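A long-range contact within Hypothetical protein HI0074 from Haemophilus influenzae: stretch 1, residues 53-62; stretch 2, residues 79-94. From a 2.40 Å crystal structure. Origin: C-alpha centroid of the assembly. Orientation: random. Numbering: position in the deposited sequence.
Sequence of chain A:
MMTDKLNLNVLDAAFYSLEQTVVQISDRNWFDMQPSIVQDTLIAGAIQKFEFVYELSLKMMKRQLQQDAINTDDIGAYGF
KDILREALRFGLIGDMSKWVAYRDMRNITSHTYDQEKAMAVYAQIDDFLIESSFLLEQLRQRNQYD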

# COMPACT_ATOMS: atom_id res chain seq x y z
N VAL A 53 -8.83 3.44 -3.87
CA VAL A 53 -9.98 3.59 -4.80
C VAL A 53 -10.19 2.37 -5.74
O VAL A 53 -11.29 1.91 -5.95
CB VAL A 53 -9.82 4.87 -5.59
CG1 VAL A 53 -11.00 5.07 -6.56
CG2 VAL A 53 -9.71 5.98 -4.60
N TYR A 54 -9.11 1.85 -6.26
CA TYR A 54 -9.13 0.68 -7.09
C TYR A 54 -9.86 -0.49 -6.37
O TYR A 54 -10.85 -1.07 -6.90
CB TYR A 54 -7.69 0.26 -7.39
CG TYR A 54 -7.65 -1.10 -7.95
CD1 TYR A 54 -8.17 -1.34 -9.21
CD2 TYR A 54 -7.23 -2.19 -7.21
CE1 TYR A 54 -8.28 -2.60 -9.74
CE2 TYR A 54 -7.38 -3.49 -7.74
CZ TYR A 54 -7.92 -3.65 -9.04
OH TYR A 54 -8.00 -4.87 -9.70
N GLU A 55 -9.30 -0.88 -5.23
CA GLU A 55 -9.90 -1.92 -4.40
C GLU A 55 -11.40 -1.65 -4.07
O GLU A 55 -12.24 -2.47 -4.39
CB GLU A 55 -9.16 -2.05 -3.09
CG GLU A 55 -8.70 -3.45 -2.79
CD GLU A 55 -7.27 -3.62 -3.25
OE1 GLU A 55 -7.08 -3.93 -4.44
OE2 GLU A 55 -6.34 -3.42 -2.43
N LEU A 56 -11.69 -0.47 -3.54
CA LEU A 56 -13.04 -0.08 -3.17
C LEU A 56 -13.91 -0.06 -4.41
O LEU A 56 -15.07 -0.56 -4.40
CB LEU A 56 -13.04 1.29 -2.48
CG LEU A 56 -12.82 1.69 -0.99
CD1 LEU A 56 -12.44 0.55 -0.14
CD2 LEU A 56 -11.73 2.78 -0.84
N SER A 57 -13.37 0.49 -5.50
CA SER A 57 -14.18 0.52 -6.75
C SER A 57 -14.55 -0.91 -7.09
O SER A 57 -15.68 -1.15 -7.52
CB SER A 57 -13.42 1.13 -7.97
OG SER A 57 -13.15 2.52 -7.77
N LEU A 58 -13.63 -1.86 -6.93
CA LEU A 58 -14.00 -3.21 -7.27
C LEU A 58 -14.91 -3.83 -6.22
O LEU A 58 -15.75 -4.69 -6.54
CB LEU A 58 -12.79 -4.09 -7.56
CG LEU A 58 -12.67 -4.01 -9.08
CD1 LEU A 58 -11.38 -3.35 -9.55
CD2 LEU A 58 -12.89 -5.38 -9.65
N LYS A 59 -14.79 -3.39 -4.97
CA LYS A 59 -15.66 -3.96 -3.96
C LYS A 59 -17.07 -3.52 -4.30
O LYS A 59 -17.96 -4.33 -4.24
CB LYS A 59 -15.27 -3.53 -2.55
CG LYS A 59 -14.45 -4.55 -1.83
CD LYS A 59 -13.09 -4.01 -1.45
CE LYS A 59 -12.23 -5.05 -0.69
NZ LYS A 59 -11.16 -4.28 0.06
N MSE A 60 -17.25 -2.27 -4.73
CA MSE A 60 -18.57 -1.73 -5.07
C MSE A 60 -19.17 -2.37 -6.30
O MSE A 60 -20.35 -2.63 -6.32
CB MSE A 60 -18.51 -0.19 -5.31
CG MSE A 60 -18.19 0.58 -4.01
SE MSE A 60 -19.62 0.33 -2.67
CE MSE A 60 -18.92 -0.70 -1.45
N MSE A 61 -18.38 -2.65 -7.33
CA MSE A 61 -18.96 -3.29 -8.47
C MSE A 61 -19.46 -4.63 -7.94
O MSE A 61 -20.46 -5.13 -8.37
CB MSE A 61 -17.94 -3.59 -9.55
CG MSE A 61 -17.40 -2.36 -10.28
SE MSE A 61 -15.95 -2.94 -11.50
CE MSE A 61 -15.17 -1.12 -11.27
N LYS A 62 -18.71 -5.24 -7.02
CA LYS A 62 -19.05 -6.54 -6.54
C LYS A 62 -20.36 -6.47 -5.74
O LYS A 62 -21.34 -7.17 -6.05
CB LYS A 62 -17.94 -7.07 -5.66
CG LYS A 62 -18.04 -8.57 -5.48
CD LYS A 62 -16.84 -9.16 -4.71
CE LYS A 62 -17.20 -10.54 -4.13
NZ LYS A 62 -16.02 -11.34 -3.66
N GLY A 79 -14.36 -14.18 -10.16
CA GLY A 79 -13.06 -13.58 -10.03
C GLY A 79 -13.08 -12.20 -10.70
O GLY A 79 -14.07 -11.77 -11.27
N PHE A 80 -11.96 -11.52 -10.61
CA PHE A 80 -11.79 -10.21 -11.19
C PHE A 80 -12.59 -9.92 -12.46
O PHE A 80 -13.50 -9.05 -12.48
CB PHE A 80 -10.30 -10.01 -11.47
CG PHE A 80 -9.98 -8.64 -11.92
CD1 PHE A 80 -10.23 -7.54 -11.08
CD2 PHE A 80 -9.45 -8.41 -13.18
CE1 PHE A 80 -9.96 -6.24 -11.49
CE2 PHE A 80 -9.17 -7.10 -13.62
CZ PHE A 80 -9.42 -6.02 -12.77
N LYS A 81 -12.26 -10.67 -13.51
CA LYS A 81 -12.88 -10.57 -14.86
C LYS A 81 -14.39 -10.85 -15.03
O LYS A 81 -15.05 -10.34 -15.97
CB LYS A 81 -12.09 -11.44 -15.86
CG LYS A 81 -10.84 -10.75 -16.39
CD LYS A 81 -9.89 -11.76 -17.00
CE LYS A 81 -8.60 -11.08 -17.53
NZ LYS A 81 -8.76 -10.26 -18.78
N ASP A 82 -14.95 -11.60 -14.12
CA ASP A 82 -16.38 -11.85 -14.15
C ASP A 82 -17.00 -10.59 -13.63
O ASP A 82 -17.96 -10.06 -14.20
CB ASP A 82 -16.74 -13.03 -13.24
CG ASP A 82 -16.27 -14.35 -13.81
OD1 ASP A 82 -16.32 -14.44 -15.07
OD2 ASP A 82 -15.88 -15.26 -13.01
N ILE A 83 -16.45 -10.08 -12.54
CA ILE A 83 -16.92 -8.84 -11.91
C ILE A 83 -16.88 -7.71 -12.99
O ILE A 83 -17.84 -6.93 -13.14
CB ILE A 83 -15.96 -8.46 -10.70
CG1 ILE A 83 -16.02 -9.51 -9.58
CG2 ILE A 83 -16.30 -7.11 -10.14
CD1 ILE A 83 -17.33 -9.54 -8.86
N LEU A 84 -15.76 -7.63 -13.74
CA LEU A 84 -15.65 -6.59 -14.78
C LEU A 84 -16.66 -6.85 -15.86
O LEU A 84 -17.32 -5.94 -16.27
CB LEU A 84 -14.27 -6.52 -15.40
CG LEU A 84 -13.11 -6.19 -14.46
CD1 LEU A 84 -11.76 -6.00 -15.29
CD2 LEU A 84 -13.50 -5.00 -13.65
N ARG A 85 -16.76 -8.08 -16.34
CA ARG A 85 -17.80 -8.36 -17.34
C ARG A 85 -19.21 -7.98 -16.86
O ARG A 85 -19.94 -7.30 -17.61
CB ARG A 85 -17.80 -9.81 -17.73
CG ARG A 85 -16.65 -10.10 -18.69
CD ARG A 85 -16.48 -11.57 -18.87
NE ARG A 85 -15.11 -11.91 -19.21
CZ ARG A 85 -14.47 -12.94 -18.68
NH1 ARG A 85 -15.07 -13.72 -17.79
NH2 ARG A 85 -13.22 -13.19 -19.05
N GLU A 86 -19.60 -8.39 -15.64
CA GLU A 86 -20.94 -8.05 -15.12
C GLU A 86 -21.13 -6.55 -15.03
O GLU A 86 -22.11 -6.00 -15.50
CB GLU A 86 -21.16 -8.70 -13.78
CG GLU A 86 -21.96 -10.00 -13.84
CD GLU A 86 -21.43 -11.05 -14.81
OE1 GLU A 86 -22.24 -11.90 -15.23
OE2 GLU A 86 -20.22 -11.05 -15.14
N ALA A 87 -20.14 -5.87 -14.47
CA ALA A 87 -20.16 -4.43 -14.36
C ALA A 87 -20.43 -3.75 -15.70
O ALA A 87 -21.10 -2.72 -15.71
CB ALA A 87 -18.79 -3.92 -13.75
N LEU A 88 -19.89 -4.30 -16.80
CA LEU A 88 -20.07 -3.78 -18.18
C LEU A 88 -21.54 -4.04 -18.55
O LEU A 88 -22.22 -3.15 -19.03
CB LEU A 88 -19.10 -4.45 -19.21
CG LEU A 88 -18.97 -3.86 -20.64
CD1 LEU A 88 -18.34 -2.51 -20.63
CD2 LEU A 88 -18.11 -4.70 -21.56
N ARG A 89 -22.01 -5.26 -18.28
CA ARG A 89 -23.40 -5.68 -18.51
C ARG A 89 -24.29 -4.64 -17.84
O ARG A 89 -25.41 -4.39 -18.29
CB ARG A 89 -23.69 -7.05 -17.87
CG ARG A 89 -23.68 -8.29 -18.81
CD ARG A 89 -25.10 -8.92 -19.00
NE ARG A 89 -25.10 -10.36 -18.71
CZ ARG A 89 -25.95 -10.99 -17.88
NH1 ARG A 89 -26.91 -10.33 -17.22
NH2 ARG A 89 -25.81 -12.31 -17.67
N PHE A 90 -23.81 -4.03 -16.77
CA PHE A 90 -24.63 -3.05 -16.09
C PHE A 90 -24.20 -1.65 -16.46
O PHE A 90 -24.71 -0.71 -15.86
CB PHE A 90 -24.56 -3.22 -14.57
CG PHE A 90 -25.13 -4.54 -14.07
CD1 PHE A 90 -25.05 -5.71 -14.86
CD2 PHE A 90 -25.70 -4.64 -12.80
CE1 PHE A 90 -25.53 -6.97 -14.39
CE2 PHE A 90 -26.20 -5.88 -12.30
CZ PHE A 90 -26.11 -7.05 -13.10
N GLY A 91 -23.27 -1.48 -17.43
CA GLY A 91 -22.88 -0.10 -17.79
C GLY A 91 -22.30 0.65 -16.58
O GLY A 91 -22.45 1.87 -16.46
N LEU A 92 -21.65 -0.08 -15.65
CA LEU A 92 -21.02 0.52 -14.45
C LEU A 92 -19.64 1.05 -14.91
O LEU A 92 -19.21 2.09 -14.50
CB LEU A 92 -20.87 -0.52 -13.33
CG LEU A 92 -22.10 -0.85 -12.43
CD1 LEU A 92 -21.70 -1.92 -11.31
CD2 LEU A 92 -22.59 0.42 -11.71
N ILE A 93 -18.97 0.34 -15.81
CA ILE A 93 -17.71 0.81 -16.39
C ILE A 93 -18.09 0.77 -17.84
O ILE A 93 -19.21 0.30 -18.17
CB ILE A 93 -16.51 -0.17 -16.13
CG1 ILE A 93 -16.85 -1.62 -16.53
CG2 ILE A 93 -16.17 -0.04 -14.63
CD1 ILE A 93 -15.66 -2.57 -16.59
N GLY A 94 -17.19 1.23 -18.70
CA GLY A 94 -17.49 1.23 -20.13
C GLY A 94 -16.38 0.58 -20.93
O GLY A 94 -16.58 0.20 -22.08

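How do the two backbones meet? Residues 53-62 lie within a longer helix, and the second stretch carries a helix through Arg 89 before turning into a loop. The helix axes cross at 65° and approach to 9.8 Å, which leaves room for side chains between them. The backbones come nearest late in the first stretch, with Met 61 CA 6.1 Å from Ala 87 CA and Lys 62 CA 6.2 Å from Ile 83 CA. No hydrogen bond joins the stretches, so apolar packing dominates the contact.

What makes Met 61 the centre? This selenomethionine has the largest area covered by the other stretch, and its CB points toward that stretch. Its extended side chain reaches several partners: SE lies 3.8 Å from Ala 87 CB and 3.9 Å from Leu 84 CD2, while CE sits 3.7 Å from Ile 93 CG2. The small methyl of Ala 87 fits where the backbones run close. Ile 93 belongs to the segment after the helix, so Met 61 packs against both helix and loop.

How does Ile 83 answer from the other side? It also points toward its partner helix and spreads over three residues. Its CG2 is 3.9 Å from both Met 61 CB and Leu 58 CD2, and its CD1 lies 3.6 Å from Lys 62 CG. That last contact uses the aliphatic part of the lysine, whose charged end leads away.

What extends the contact beyond this pair? Leu 58 points toward the second stretch, and its CD2 approaches Phe 80 CE1 at 3.6 Å and Leu 84 CD2 at 4.1 Å. One helical turn earlier, Tyr 54 OH comes within 3.0 Å of Phe 80 CE1, a tight approach of a polar oxygen to an aromatic carbon.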